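Local coordinates for protein D-aminoacyl-tRNA deacylase (Archaeoglobus fulgidus, PDB 1YQE) that probably hydrolyses D-aminoacyl-tRNAs, recycling them to free tRNA and D-amino acids and so countering the toxicity of such mischarged tRNAs, at residues K6-S11 with D179-E184; L40-E45 with K67-E72; F89-S94 with N119-L124; P114-N119 with A153-G158. All coordinates share one frame; numbering follows the deposited sequence.

Contact 1 (K6-S11 with D179-E184); sequences KLVVCS and DAIRAE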
loop_
_atom_site.group_PDB
_atom_site.type_symbol
_atom_site.label_atom_id
_atom_site.label_comp_id
_atom_site.label_asym_id
_atom_site.label_seq_id
_atom_site.Cartn_x
_atom_site.Cartn_y
_atom_site.Cartn_z
ATOM N N LYS A 6 -12.897 -8.850 0.343
ATOM C CA LYS A 6 -11.496 -8.464 0.342
ATOM C C LYS A 6 -10.624 -9.657 0.710
ATOM O O LYS A 6 -11.022 -10.512 1.500
ATOM C CB LYS A 6 -11.290 -7.297 1.311
ATOM C CG LYS A 6 -12.145 -6.089 0.932
ATOM C CD LYS A 6 -11.914 -4.896 1.836
ATOM C CE LYS A 6 -12.683 -3.683 1.334
ATOM N NZ LYS A 6 -14.154 -3.861 1.454
ATOM N N LEU A 7 -9.432 -9.711 0.124
ATOM C CA LEU A 7 -8.514 -10.818 0.354
ATOM C C LEU A 7 -7.182 -10.394 0.953
ATOM O O LEU A 7 -6.490 -9.531 0.407
ATOM C CB LEU A 7 -8.250 -11.542 -0.971
ATOM C CG LEU A 7 -7.177 -12.636 -1.012
ATOM C CD1 LEU A 7 -7.552 -13.779 -0.089
ATOM C CD2 LEU A 7 -7.038 -13.141 -2.449
ATOM N N VAL A 8 -6.832 -11.004 2.078
ATOM C CA VAL A 8 -5.559 -10.732 2.742
ATOM C C VAL A 8 -4.615 -11.842 2.291
ATOM O O VAL A 8 -4.955 -13.019 2.369
ATOM C CB VAL A 8 -5.709 -10.759 4.276
ATOM C CG1 VAL A 8 -4.345 -10.556 4.943
ATOM C CG2 VAL A 8 -6.673 -9.672 4.713
ATOM N N VAL A 9 -3.439 -11.464 1.804
ATOM C CA VAL A 9 -2.461 -12.429 1.315
ATOM C C VAL A 9 -1.165 -12.363 2.107
ATOM O O VAL A 9 -0.630 -11.279 2.336
ATOM C CB VAL A 9 -2.120 -12.158 -0.169
ATOM C CG1 VAL A 9 -0.987 -13.071 -0.623
ATOM C CG2 VAL A 9 -3.354 -12.356 -1.035
ATOM N N CYS A 10 -0.660 -13.525 2.513
ATOM C CA CYS A 10 0.591 -13.599 3.263
ATOM C C CYS A 10 1.472 -14.741 2.762
ATOM O O CYS A 10 1.018 -15.618 2.023
ATOM C CB CYS A 10 0.320 -13.777 4.760
ATOM S SG CYS A 10 -0.532 -15.303 5.218
ATOM N N SER A 11 2.737 -14.714 3.168
ATOM C CA SER A 11 3.697 -15.737 2.773
ATOM C C SER A 11 3.896 -16.739 3.909
ATOM O O SER A 11 4.022 -16.357 5.074
ATOM C CB SER A 11 5.036 -15.084 2.415
ATOM O OG SER A 11 5.975 -16.043 1.962
ATOM N N ASP A 179 -10.792 -3.098 10.412
ATOM C CA ASP A 179 -11.523 -1.836 10.336
ATOM C C ASP A 179 -11.533 -1.309 8.906
ATOM O O ASP A 179 -12.526 -0.740 8.452
ATOM C CB ASP A 179 -10.894 -0.780 11.244
ATOM C CG ASP A 179 -11.213 -1.000 12.706
ATOM O OD1 ASP A 179 -12.038 -1.885 13.021
ATOM O OD2 ASP A 179 -10.639 -0.280 13.543
ATOM N N ALA A 180 -10.417 -1.486 8.203
ATOM C CA ALA A 180 -10.315 -1.027 6.825
ATOM C C ALA A 180 -11.253 -1.847 5.949
ATOM O O ALA A 180 -11.945 -1.310 5.085
ATOM C CB ALA A 180 -8.884 -1.167 6.327
ATOM N N ILE A 181 -11.271 -3.152 6.184
ATOM C CA ILE A 181 -12.120 -4.059 5.420
ATOM C C ILE A 181 -13.611 -3.753 5.584
ATOM O O ILE A 181 -14.386 -3.895 4.640
ATOM C CB ILE A 181 -11.827 -5.529 5.824
ATOM C CG1 ILE A 181 -10.518 -5.986 5.166
ATOM C CG2 ILE A 181 -12.992 -6.434 5.446
ATOM C CD1 ILE A 181 -9.888 -7.203 5.822
ATOM N N ARG A 182 -14.007 -3.316 6.773
ATOM C CA ARG A 182 -15.412 -3.008 7.040
ATOM C C ARG A 182 -15.800 -1.558 6.746
ATOM O O ARG A 182 -16.990 -1.231 6.694
ATOM C CB ARG A 182 -15.745 -3.319 8.503
ATOM C CG ARG A 182 -15.671 -4.791 8.891
ATOM C CD ARG A 182 -15.858 -4.939 10.397
ATOM N NE ARG A 182 -15.885 -6.330 10.847
ATOM C CZ ARG A 182 -15.862 -6.697 12.128
ATOM N NH1 ARG A 182 -15.807 -5.777 13.084
ATOM N NH2 ARG A 182 -15.906 -7.982 12.458
ATOM N N ALA A 183 -14.800 -0.699 6.549
ATOM C CA ALA A 183 -15.021 0.729 6.299
ATOM C C ALA A 183 -15.933 1.050 5.122
ATOM O O ALA A 183 -15.850 0.426 4.065
ATOM C CB ALA A 183 -13.675 1.440 6.111
ATOM N N GLU A 184 -16.787 2.051 5.299
ATOM C CA GLU A 184 -17.700 2.438 4.241
ATOM C C GLU A 184 -17.275 3.680 3.458
ATOM O O GLU A 184 -17.639 3.834 2.297
ATOM C CB GLU A 184 -19.100 2.621 4.822
ATOM C CG GLU A 184 -19.622 1.330 5.424
ATOM C CD GLU A 184 -21.050 1.431 5.891
ATOM O OE1 GLU A 184 -21.307 2.159 6.874
ATOM O OE2 GLU A 184 -21.912 0.778 5.269
HETATM O O HOH W 1 -13.747 -0.930 2.881
#
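Lys6 lies along Ile181 where helix 167-182 ends, and the two side chains slide past each other in opposite directions. This is the close-packed half: the methylene CD of Lys6 sits 3.7 Å from Ile181 CA and also touches CG1. Deeper in, Val8 CG2 meets Ile181 CD1 at a looser 4.2 Å. The lysine runs extended until its last torsion, where a bend (chi4 68°) brings NZ round to Ile181 O at 3.2 Å; the C=O...N angle is 136° and the nitrogen is tilted 17° from the carbonyl plane. On the more open side, where Ala183 leaves the helix, a water replaces direct contact. It donates to Ala180 O (2.9 Å) and to Ala183 O (2.8 Å), and accepts a weak bond from Lys6 NZ. The ammonium also forms a salt bridge with Glu72, and probably interacts favourably with the negative end of the helix dipole. A methionine in place of Lys6 would probably leave Glu72 without its mate and the Ile181 carbonyl without this donor. The whole is an alpha/beta packing in which a helix C terminus rests on an inner strand of the mixed sheet.

Contact 2 (L40-E45 with K67-E72); sequences LYLSDE and KYIDFE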
loop_
_atom_site.group_PDB
_atom_site.type_symbol
_atom_site.label_atom_id
_atom_site.label_comp_id
_atom_site.label_asym_id
_atom_site.label_seq_id
_atom_site.Cartn_x
_atom_site.Cartn_y
_atom_site.Cartn_z
ATOM N N LEU A 40 -6.213 -21.590 1.503
ATOM C CA LEU A 40 -7.234 -20.560 1.610
ATOM C C LEU A 40 -8.048 -20.693 2.887
ATOM O O LEU A 40 -8.362 -21.800 3.318
ATOM C CB LEU A 40 -8.181 -20.629 0.411
ATOM C CG LEU A 40 -7.573 -20.645 -0.991
ATOM C CD1 LEU A 40 -8.696 -20.779 -2.012
ATOM C CD2 LEU A 40 -6.765 -19.375 -1.236
ATOM N N TYR A 41 -8.378 -19.557 3.491
ATOM C CA TYR A 41 -9.185 -19.534 4.701
ATOM C C TYR A 41 -10.407 -18.707 4.344
ATOM O O TYR A 41 -10.290 -17.527 4.010
ATOM C CB TYR A 41 -8.417 -18.890 5.859
ATOM C CG TYR A 41 -7.108 -19.580 6.179
ATOM C CD1 TYR A 41 -5.963 -19.333 5.421
ATOM C CD2 TYR A 41 -7.018 -20.501 7.223
ATOM C CE1 TYR A 41 -4.761 -19.986 5.691
ATOM C CE2 TYR A 41 -5.820 -21.161 7.502
ATOM C CZ TYR A 41 -4.697 -20.899 6.732
ATOM O OH TYR A 41 -3.508 -21.545 6.995
ATOM N N LEU A 42 -11.579 -19.331 4.407
ATOM C CA LEU A 42 -12.816 -18.659 4.040
ATOM C C LEU A 42 -13.762 -18.366 5.196
ATOM O O LEU A 42 -13.833 -19.113 6.172
ATOM C CB LEU A 42 -13.558 -19.495 3.000
ATOM C CG LEU A 42 -12.724 -19.992 1.819
ATOM C CD1 LEU A 42 -13.515 -21.027 1.032
ATOM C CD2 LEU A 42 -12.333 -18.817 0.946
ATOM N N SER A 43 -14.496 -17.270 5.052
ATOM C CA SER A 43 -15.481 -16.833 6.030
ATOM C C SER A 43 -16.431 -15.922 5.268
ATOM O O SER A 43 -16.200 -15.630 4.094
ATOM C CB SER A 43 -14.812 -16.063 7.172
ATOM O OG SER A 43 -14.314 -14.814 6.731
ATOM N N ASP A 44 -17.497 -15.475 5.922
ATOM C CA ASP A 44 -18.456 -14.592 5.268
ATOM C C ASP A 44 -18.080 -13.127 5.469
ATOM O O ASP A 44 -18.803 -12.228 5.046
ATOM C CB ASP A 44 -19.865 -14.838 5.813
ATOM C CG ASP A 44 -19.927 -14.756 7.322
ATOM O OD1 ASP A 44 -19.368 -13.795 7.892
ATOM O OD2 ASP A 44 -20.543 -15.648 7.941
ATOM N N GLU A 45 -16.945 -12.894 6.121
ATOM C CA GLU A 45 -16.472 -11.541 6.385
ATOM C C GLU A 45 -15.425 -11.165 5.335
ATOM O O GLU A 45 -15.632 -10.262 4.527
ATOM C CB GLU A 45 -15.860 -11.471 7.787
ATOM C CG GLU A 45 -15.614 -10.062 8.305
ATOM C CD GLU A 45 -16.903 -9.300 8.567
ATOM O OE1 GLU A 45 -16.823 -8.108 8.933
ATOM O OE2 GLU A 45 -17.994 -9.895 8.411
ATOM N N LYS A 67 -8.867 -17.881 -9.494
ATOM C CA LYS A 67 -9.399 -19.102 -10.074
ATOM C C LYS A 67 -10.249 -19.826 -9.033
ATOM O O LYS A 67 -11.190 -20.540 -9.374
ATOM C CB LYS A 67 -8.251 -20.010 -10.525
ATOM C CG LYS A 67 -8.682 -21.385 -11.012
ATOM C CD LYS A 67 -7.470 -22.241 -11.359
ATOM C CE LYS A 67 -7.852 -23.692 -11.612
ATOM N NZ LYS A 67 -6.641 -24.539 -11.859
ATOM N N TYR A 68 -9.924 -19.619 -7.761
ATOM C CA TYR A 68 -10.630 -20.291 -6.681
ATOM C C TYR A 68 -11.614 -19.432 -5.890
ATOM O O TYR A 68 -12.529 -19.965 -5.254
ATOM C CB TYR A 68 -9.614 -20.916 -5.727
ATOM C CG TYR A 68 -8.496 -21.639 -6.441
ATOM C CD1 TYR A 68 -7.230 -21.061 -6.565
ATOM C CD2 TYR A 68 -8.701 -22.901 -6.995
ATOM C CE1 TYR A 68 -6.194 -21.729 -7.221
ATOM C CE2 TYR A 68 -7.675 -23.574 -7.655
ATOM C CZ TYR A 68 -6.425 -22.985 -7.763
ATOM O OH TYR A 68 -5.406 -23.657 -8.402
ATOM N N ILE A 69 -11.423 -18.115 -5.917
ATOM C CA ILE A 69 -12.315 -17.204 -5.199
ATOM C C ILE A 69 -12.416 -15.835 -5.844
ATOM O O ILE A 69 -11.520 -15.406 -6.566
ATOM C CB ILE A 69 -11.862 -16.980 -3.735
ATOM C CG1 ILE A 69 -10.355 -16.705 -3.692
ATOM C CG2 ILE A 69 -12.252 -18.170 -2.881
ATOM C CD1 ILE A 69 -9.863 -16.202 -2.339
ATOM N N ASP A 70 -13.522 -15.153 -5.569
ATOM C CA ASP A 70 -13.759 -13.809 -6.085
ATOM C C ASP A 70 -13.415 -12.807 -4.992
ATOM O O ASP A 70 -13.831 -12.963 -3.840
ATOM C CB ASP A 70 -15.225 -13.624 -6.460
ATOM C CG ASP A 70 -15.581 -14.269 -7.774
ATOM O OD1 ASP A 70 -14.764 -15.042 -8.319
ATOM O OD2 ASP A 70 -16.698 -13.996 -8.257
ATOM N N PHE A 71 -12.657 -11.781 -5.355
ATOM C CA PHE A 71 -12.275 -10.743 -4.405
ATOM C C PHE A 71 -12.034 -9.440 -5.161
ATOM O O PHE A 71 -11.541 -9.452 -6.287
ATOM C CB PHE A 71 -11.035 -11.182 -3.613
ATOM C CG PHE A 71 -9.900 -11.663 -4.471
ATOM C CD1 PHE A 71 -8.934 -10.770 -4.935
ATOM C CD2 PHE A 71 -9.800 -13.005 -4.821
ATOM C CE1 PHE A 71 -7.881 -11.211 -5.734
ATOM C CE2 PHE A 71 -8.751 -13.459 -5.621
ATOM C CZ PHE A 71 -7.787 -12.554 -6.077
ATOM N N GLU A 72 -12.409 -8.321 -4.544
ATOM C CA GLU A 72 -12.269 -7.010 -5.172
ATOM C C GLU A 72 -10.918 -6.348 -4.958
ATOM O O GLU A 72 -10.572 -5.404 -5.667
ATOM C CB GLU A 72 -13.374 -6.072 -4.679
ATOM C CG GLU A 72 -13.505 -6.017 -3.170
ATOM C CD GLU A 72 -14.610 -5.083 -2.707
ATOM O OE1 GLU A 72 -15.532 -4.799 -3.503
ATOM O OE2 GLU A 72 -14.560 -4.643 -1.540
#
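Leu42 and Leu40, two residues apart on strand 38-42, turn the same way and receive Ile69 and Tyr68 from the irregular segment 67-72. Ile69 is the side chain to trace. Its CB stands back from the strand and splits two ways. The CG2 branch goes to the leucines: it meets Leu42 CD2 at 3.9 Å, the two side chains crossing obliquely, and lies at a longer 4.5 Å from Leu40 CD1. The other branch starts with CG1 placed between the backbone N and the carbonyl carbon (chi1 46°), which sends it away from Leu42 and against the ring of Phe71, with CG1 3.9 Å from Phe71 CD2. Ile69 CD1 continues the extended branch and ends 4.0 Å from Leu7 CD1 on strand 6-11. One isoleucine thus has a methyl on the leucines and another on strand 6-11, two places along the sheet from strand 38-42.

Beside it, Leu40 CD1 reaches Tyr68 CB at 3.8 Å, the two side chains crossing at about a right angle. Tyr68 therefore uses the root of its side chain here, while the ring carries Lys67 CG over one face.

No hydrogen bond joins the segments; the contact is purely apolar. Segment 67-72 follows helix 61-65 and leads into strand 73-81, so it lies within the crossover from strand 47-51 to strand 73-81, which lie parallel to strand 6-11 on its two sides. Around the contact, Val35 of strand 31-35 touches Leu40 and Tyr68, and Tyr47 of strand 47-51 touches Leu42 and Ile69.

Contact 3 (F89-S94 with N119-L124); sequences FTVHVS and NYVLAL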
loop_
_atom_site.group_PDB
_atom_site.type_symbol
_atom_site.label_atom_id
_atom_site.label_comp_id
_atom_site.label_asym_id
_atom_site.label_seq_id
_atom_site.Cartn_x
_atom_site.Cartn_y
_atom_site.Cartn_z
ATOM N N PHE A 89 5.362 0.768 11.249
ATOM C CA PHE A 89 4.220 0.152 10.585
ATOM C C PHE A 89 4.251 0.890 9.247
ATOM O O PHE A 89 4.312 2.116 9.236
ATOM C CB PHE A 89 2.910 0.495 11.301
ATOM C CG PHE A 89 2.748 -0.166 12.637
ATOM C CD1 PHE A 89 2.631 -1.548 12.734
ATOM C CD2 PHE A 89 2.677 0.597 13.799
ATOM C CE1 PHE A 89 2.443 -2.169 13.970
ATOM C CE2 PHE A 89 2.487 -0.013 15.041
ATOM C CZ PHE A 89 2.370 -1.397 15.124
ATOM N N THR A 90 4.229 0.181 8.126
ATOM C CA THR A 90 4.258 0.889 6.854
ATOM C C THR A 90 3.169 0.464 5.884
ATOM O O THR A 90 2.539 -0.584 6.038
ATOM C CB THR A 90 5.615 0.729 6.128
ATOM O OG1 THR A 90 5.732 -0.606 5.618
ATOM C CG2 THR A 90 6.774 1.009 7.082
ATOM N N VAL A 91 2.948 1.322 4.896
ATOM C CA VAL A 91 1.984 1.087 3.837
ATOM C C VAL A 91 2.607 1.582 2.540
ATOM O O VAL A 91 3.257 2.633 2.509
ATOM C CB VAL A 91 0.663 1.856 4.071
ATOM C CG1 VAL A 91 -0.249 1.712 2.857
ATOM C CG2 VAL A 91 -0.040 1.315 5.308
ATOM N N HIS A 92 2.431 0.805 1.476
ATOM C CA HIS A 92 2.938 1.183 0.166
ATOM C C HIS A 92 2.339 0.267 -0.885
ATOM O O HIS A 92 1.818 -0.806 -0.569
ATOM C CB HIS A 92 4.467 1.083 0.098
ATOM C CG HIS A 92 4.980 -0.304 -0.160
ATOM N ND1 HIS A 92 5.186 -1.225 0.845
ATOM C CD2 HIS A 92 5.347 -0.918 -1.312
ATOM C CE1 HIS A 92 5.660 -2.344 0.325
ATOM N NE2 HIS A 92 5.767 -2.185 -0.982
ATOM N N VAL A 93 2.399 0.706 -2.135
ATOM C CA VAL A 93 1.902 -0.090 -3.244
ATOM C C VAL A 93 3.141 -0.478 -4.042
ATOM O O VAL A 93 4.053 0.327 -4.212
ATOM C CB VAL A 93 0.931 0.722 -4.123
ATOM C CG1 VAL A 93 0.511 -0.095 -5.332
ATOM C CG2 VAL A 93 -0.300 1.105 -3.308
ATOM N N SER A 94 3.184 -1.719 -4.506
ATOM C CA SER A 94 4.324 -2.206 -5.271
ATOM C C SER A 94 4.350 -1.632 -6.688
ATOM O O SER A 94 3.325 -1.188 -7.219
ATOM C CB SER A 94 4.308 -3.741 -5.296
ATOM O OG SER A 94 3.031 -4.244 -5.645
ATOM N N ASN A 119 -8.292 4.122 4.927
ATOM C CA ASN A 119 -9.072 3.652 6.063
ATOM C C ASN A 119 -8.208 2.843 7.022
ATOM O O ASN A 119 -8.398 2.885 8.239
ATOM C CB ASN A 119 -10.280 2.850 5.563
ATOM C CG ASN A 119 -11.291 3.736 4.859
ATOM O OD1 ASN A 119 -11.541 4.855 5.295
ATOM N ND2 ASN A 119 -11.875 3.244 3.773
ATOM N N TYR A 120 -7.244 2.116 6.466
ATOM C CA TYR A 120 -6.331 1.337 7.281
ATOM C C TYR A 120 -5.475 2.278 8.133
ATOM O O TYR A 120 -5.335 2.088 9.337
ATOM C CB TYR A 120 -5.405 0.496 6.404
ATOM C CG TYR A 120 -4.256 -0.119 7.178
ATOM C CD1 TYR A 120 -4.431 -1.290 7.910
ATOM C CD2 TYR A 120 -2.994 0.487 7.193
ATOM C CE1 TYR A 120 -3.381 -1.853 8.636
ATOM C CE2 TYR A 120 -1.936 -0.069 7.919
ATOM C CZ TYR A 120 -2.138 -1.239 8.636
ATOM O OH TYR A 120 -1.108 -1.807 9.354
ATOM N N VAL A 121 -4.900 3.291 7.499
ATOM C CA VAL A 121 -4.047 4.231 8.214
ATOM C C VAL A 121 -4.775 4.971 9.335
ATOM O O VAL A 121 -4.222 5.151 10.425
ATOM C CB VAL A 121 -3.417 5.243 7.238
ATOM C CG1 VAL A 121 -2.698 6.356 8.006
ATOM C CG2 VAL A 121 -2.436 4.515 6.333
ATOM N N LEU A 122 -6.010 5.394 9.090
ATOM C CA LEU A 122 -6.751 6.098 10.128
ATOM C C LEU A 122 -7.125 5.160 11.277
ATOM O O LEU A 122 -7.181 5.584 12.437
ATOM C CB LEU A 122 -8.004 6.754 9.540
ATOM C CG LEU A 122 -7.744 7.868 8.521
ATOM C CD1 LEU A 122 -9.073 8.434 8.045
ATOM C CD2 LEU A 122 -6.883 8.970 9.140
ATOM N N ALA A 123 -7.371 3.890 10.957
ATOM C CA ALA A 123 -7.719 2.895 11.971
ATOM C C ALA A 123 -6.473 2.550 12.782
ATOM O O ALA A 123 -6.563 2.190 13.956
ATOM C CB ALA A 123 -8.281 1.639 11.317
ATOM N N LEU A 124 -5.311 2.652 12.143
ATOM C CA LEU A 124 -4.045 2.377 12.814
ATOM C C LEU A 124 -3.720 3.546 13.740
ATOM O O LEU A 124 -3.362 3.353 14.901
ATOM C CB LEU A 124 -2.917 2.206 11.783
ATOM C CG LEU A 124 -1.503 1.957 12.331
ATOM C CD1 LEU A 124 -1.456 0.624 13.058
ATOM C CD2 LEU A 124 -0.494 1.972 11.185
HETATM O O HOH W 2 1.232 -1.495 8.626
#
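Phe89, Val91 and Leu124 bury nearly equal areas, about 50 Å² each, and the contact is easily read from them. Leu124 comes slantwise onto Phe89 with both methyls: CD2 presses on Phe89 CB at 3.7 Å, while CD1 stands 4.2 Å above the ring plane, displaced toward the rim. Leu124 CG is trans to the backbone N (chi1 178°), which carries the isobutyl group from the helix toward the strand. Val91, two residues after Phe89 on the strand, uses a single methyl. CG2 lies 3.5 Å from Tyr120 CE2, coming to the ring at an angle, and also touches Val121 CG2 at 4.1 Å. Strand 89-92 and helix 119-124 run nearly antiparallel (167°), their axes 10.2 Å apart at the closest. Phe136 of strand 135-138 packs on Val91, Val121 and Leu124, and Val173 of helix 167-182 on Phe89 and Tyr120.

Direct polar bonds are absent between the segments. A water donates to Thr90 O at 3.0 Å and also lies close to the Tyr120 hydroxyl, though that second leg is so short that its geometry is doubtful. With every touching residue buried, helix and strand are joined here by apolar fit.

Contact 4 (P114-N119 with A153-G158); sequences PQTMKN and AFYEIG
Tyr155 meets Met117 and Thr116 with its phenol end, crossing each of those side chains at about a right angle. The hydroxyl oxygen OH comes 3.7 Å from Met117 CG and equally near to Thr116 CG2, so the tip of the phenol abuts two aliphatic groups on successive residues of the helix. Thr116 offers its methyl because CG2 stands opposite the backbone N across the CA-CB bond; OG1 is turned elsewhere and hydrogen-bonds Glu73. Met117 CG rests on both the phenol oxygen and Ala153: it is 3.5 Å from Ala153 CB, and SD passes the same methyl at 3.9 Å. A bend at the last torsion (chi3 70°) then brings Met117 CE to 3.7 Å from Val91 CG1, and the side chain also touches Val93.

This is helix-on-sheet packing in an alpha/beta fold. The axes of segments 114-119 and 153-158 run 17° from parallel, 9.7 Å apart at their closest, and the strand lies inside the mixed sheet, between strands 73-81 and 88-92. Tyr120, further along the helix, sets its ring edge-to-face with that of Tyr155, and Leu75 of strand 73-81 touches both Thr116 and Tyr155.

Between Tyr155 and Ile157, Glu156 takes no part in the packing against the helix; it touches the bound pyrophosphate, in a pocket completed by Arg54, Ile56, Arg79, His80, Ser81 and His143.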
loop_
_atom_site.group_PDB
_atom_site.type_symbol
_atom_site.label_atom_id
_atom_site.label_comp_id
_atom_site.label_asym_id
_atom_site.label_seq_id
_atom_site.Cartn_x
_atom_site.Cartn_y
_atom_site.Cartn_z
ATOM N N PRO A 114 -6.231 2.967 -2.946
ATOM C CA PRO A 114 -6.213 4.232 -2.197
ATOM C C PRO A 114 -7.193 4.388 -1.045
ATOM O O PRO A 114 -6.825 4.889 0.019
ATOM C CB PRO A 114 -6.435 5.283 -3.286
ATOM C CG PRO A 114 -5.861 4.636 -4.503
ATOM C CD PRO A 114 -6.382 3.232 -4.387
ATOM N N GLN A 115 -8.438 3.973 -1.251
ATOM C CA GLN A 115 -9.443 4.106 -0.201
ATOM C C GLN A 115 -9.143 3.228 1.007
ATOM O O GLN A 115 -9.130 3.710 2.147
ATOM C CB GLN A 115 -10.835 3.775 -0.752
ATOM C CG GLN A 115 -11.252 4.633 -1.945
ATOM C CD GLN A 115 -11.193 6.129 -1.664
ATOM O OE1 GLN A 115 -11.582 6.590 -0.588
ATOM N NE2 GLN A 115 -10.724 6.898 -2.644
ATOM N N THR A 116 -8.891 1.946 0.761
ATOM C CA THR A 116 -8.603 1.010 1.835
ATOM C C THR A 116 -7.303 1.369 2.544
ATOM O O THR A 116 -7.211 1.274 3.769
ATOM C CB THR A 116 -8.533 -0.430 1.311
ATOM O OG1 THR A 116 -9.804 -0.779 0.747
ATOM C CG2 THR A 116 -8.208 -1.397 2.439
ATOM N N MET A 117 -6.300 1.779 1.780
ATOM C CA MET A 117 -5.040 2.181 2.386
ATOM C C MET A 117 -5.329 3.301 3.390
ATOM O O MET A 117 -4.805 3.294 4.504
ATOM C CB MET A 117 -4.081 2.692 1.321
ATOM C CG MET A 117 -3.623 1.629 0.348
ATOM S SD MET A 117 -2.891 2.390 -1.106
ATOM C CE MET A 117 -1.358 3.053 -0.398
ATOM N N LYS A 118 -6.169 4.253 2.989
ATOM C CA LYS A 118 -6.521 5.385 3.846
ATOM C C LYS A 118 -7.265 4.945 5.101
ATOM O O LYS A 118 -6.928 5.356 6.208
ATOM C CB LYS A 118 -7.385 6.393 3.078
ATOM C CG LYS A 118 -7.809 7.630 3.888
ATOM C CD LYS A 118 -6.615 8.537 4.238
ATOM C CE LYS A 118 -7.078 9.868 4.840
ATOM N NZ LYS A 118 -5.946 10.824 5.059
ATOM N N ASN A 119 -8.292 4.122 4.927
ATOM C CA ASN A 119 -9.072 3.652 6.063
ATOM C C ASN A 119 -8.208 2.843 7.022
ATOM O O ASN A 119 -8.398 2.885 8.239
ATOM C CB ASN A 119 -10.280 2.850 5.563
ATOM C CG ASN A 119 -11.291 3.736 4.859
ATOM O OD1 ASN A 119 -11.541 4.855 5.295
ATOM N ND2 ASN A 119 -11.875 3.244 3.773
ATOM N N ALA A 153 -2.215 -3.274 -1.938
ATOM C CA ALA A 153 -1.249 -2.504 -1.164
ATOM C C ALA A 153 -0.594 -3.442 -0.161
ATOM O O ALA A 153 -1.126 -4.519 0.132
ATOM C CB ALA A 153 -1.940 -1.340 -0.434
ATOM N N PHE A 154 0.570 -3.041 0.344
ATOM C CA PHE A 154 1.300 -3.827 1.326
ATOM C C PHE A 154 1.192 -3.164 2.696
ATOM O O PHE A 154 1.438 -1.964 2.836
ATOM C CB PHE A 154 2.781 -3.942 0.946
ATOM C CG PHE A 154 3.067 -5.014 -0.066
ATOM C CD1 PHE A 154 2.617 -4.893 -1.376
ATOM C CD2 PHE A 154 3.788 -6.146 0.294
ATOM C CE1 PHE A 154 2.886 -5.891 -2.316
ATOM C CE2 PHE A 154 4.060 -7.143 -0.634
ATOM C CZ PHE A 154 3.607 -7.015 -1.943
ATOM N N TYR A 155 0.811 -3.958 3.688
ATOM C CA TYR A 155 0.662 -3.503 5.067
ATOM C C TYR A 155 1.726 -4.277 5.824
ATOM O O TYR A 155 1.632 -5.495 5.957
ATOM C CB TYR A 155 -0.746 -3.841 5.557
ATOM C CG TYR A 155 -1.813 -3.273 4.646
ATOM C CD1 TYR A 155 -2.125 -3.885 3.426
ATOM C CD2 TYR A 155 -2.456 -2.083 4.965
ATOM C CE1 TYR A 155 -3.053 -3.308 2.545
ATOM C CE2 TYR A 155 -3.374 -1.505 4.106
ATOM C CZ TYR A 155 -3.671 -2.117 2.897
ATOM O OH TYR A 155 -4.579 -1.515 2.060
ATOM N N GLU A 156 2.741 -3.571 6.319
ATOM C CA GLU A 156 3.853 -4.244 6.968
ATOM C C GLU A 156 4.249 -3.776 8.362
ATOM O O GLU A 156 3.761 -2.765 8.870
ATOM C CB GLU A 156 5.078 -4.144 6.052
ATOM C CG GLU A 156 4.744 -4.334 4.577
ATOM C CD GLU A 156 5.934 -4.131 3.655
ATOM O OE1 GLU A 156 6.839 -3.335 3.995
ATOM O OE2 GLU A 156 5.957 -4.761 2.581
ATOM N N ILE A 157 5.164 -4.541 8.950
ATOM C CA ILE A 157 5.725 -4.278 10.267
ATOM C C ILE A 157 7.238 -4.293 10.083
ATOM O O ILE A 157 7.786 -5.287 9.597
ATOM C CB ILE A 157 5.367 -5.390 11.268
ATOM C CG1 ILE A 157 3.852 -5.478 11.432
ATOM C CG2 ILE A 157 6.035 -5.121 12.608
ATOM C CD1 ILE A 157 3.412 -6.601 12.351
ATOM N N GLY A 158 7.908 -3.212 10.404
ATOM C CA GLY A 158 9.319 -3.478 10.635
ATOM C C GLY A 158 10.010 -2.788 11.799
ATOM O O GLY A 158 9.377 -2.279 12.723
#

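How the contacts relate
From the N terminus, strand 6-11 opens contact 1, which closes only at 179-184; the other three nest inside that long loop. Contact 2 comes first, closing the short loop from 40-45 to 67-72 before contact 3 opens at 89-94. Contacts 3 and 4 cross: 114-119 begins contact 4 before 119-124 ends contact 3, they share Asn119, and 153-158 closes contact 4. Both put helix 114-125 on neighbouring strands of the mixed sheet, joined where Thr90 O meets Glu156 N. Contact 1 brings helix 167-182 alongside, with Asp179 CB against Ala123 CB, and reaches contact 2 through the Arg182-Glu45 salt bridge.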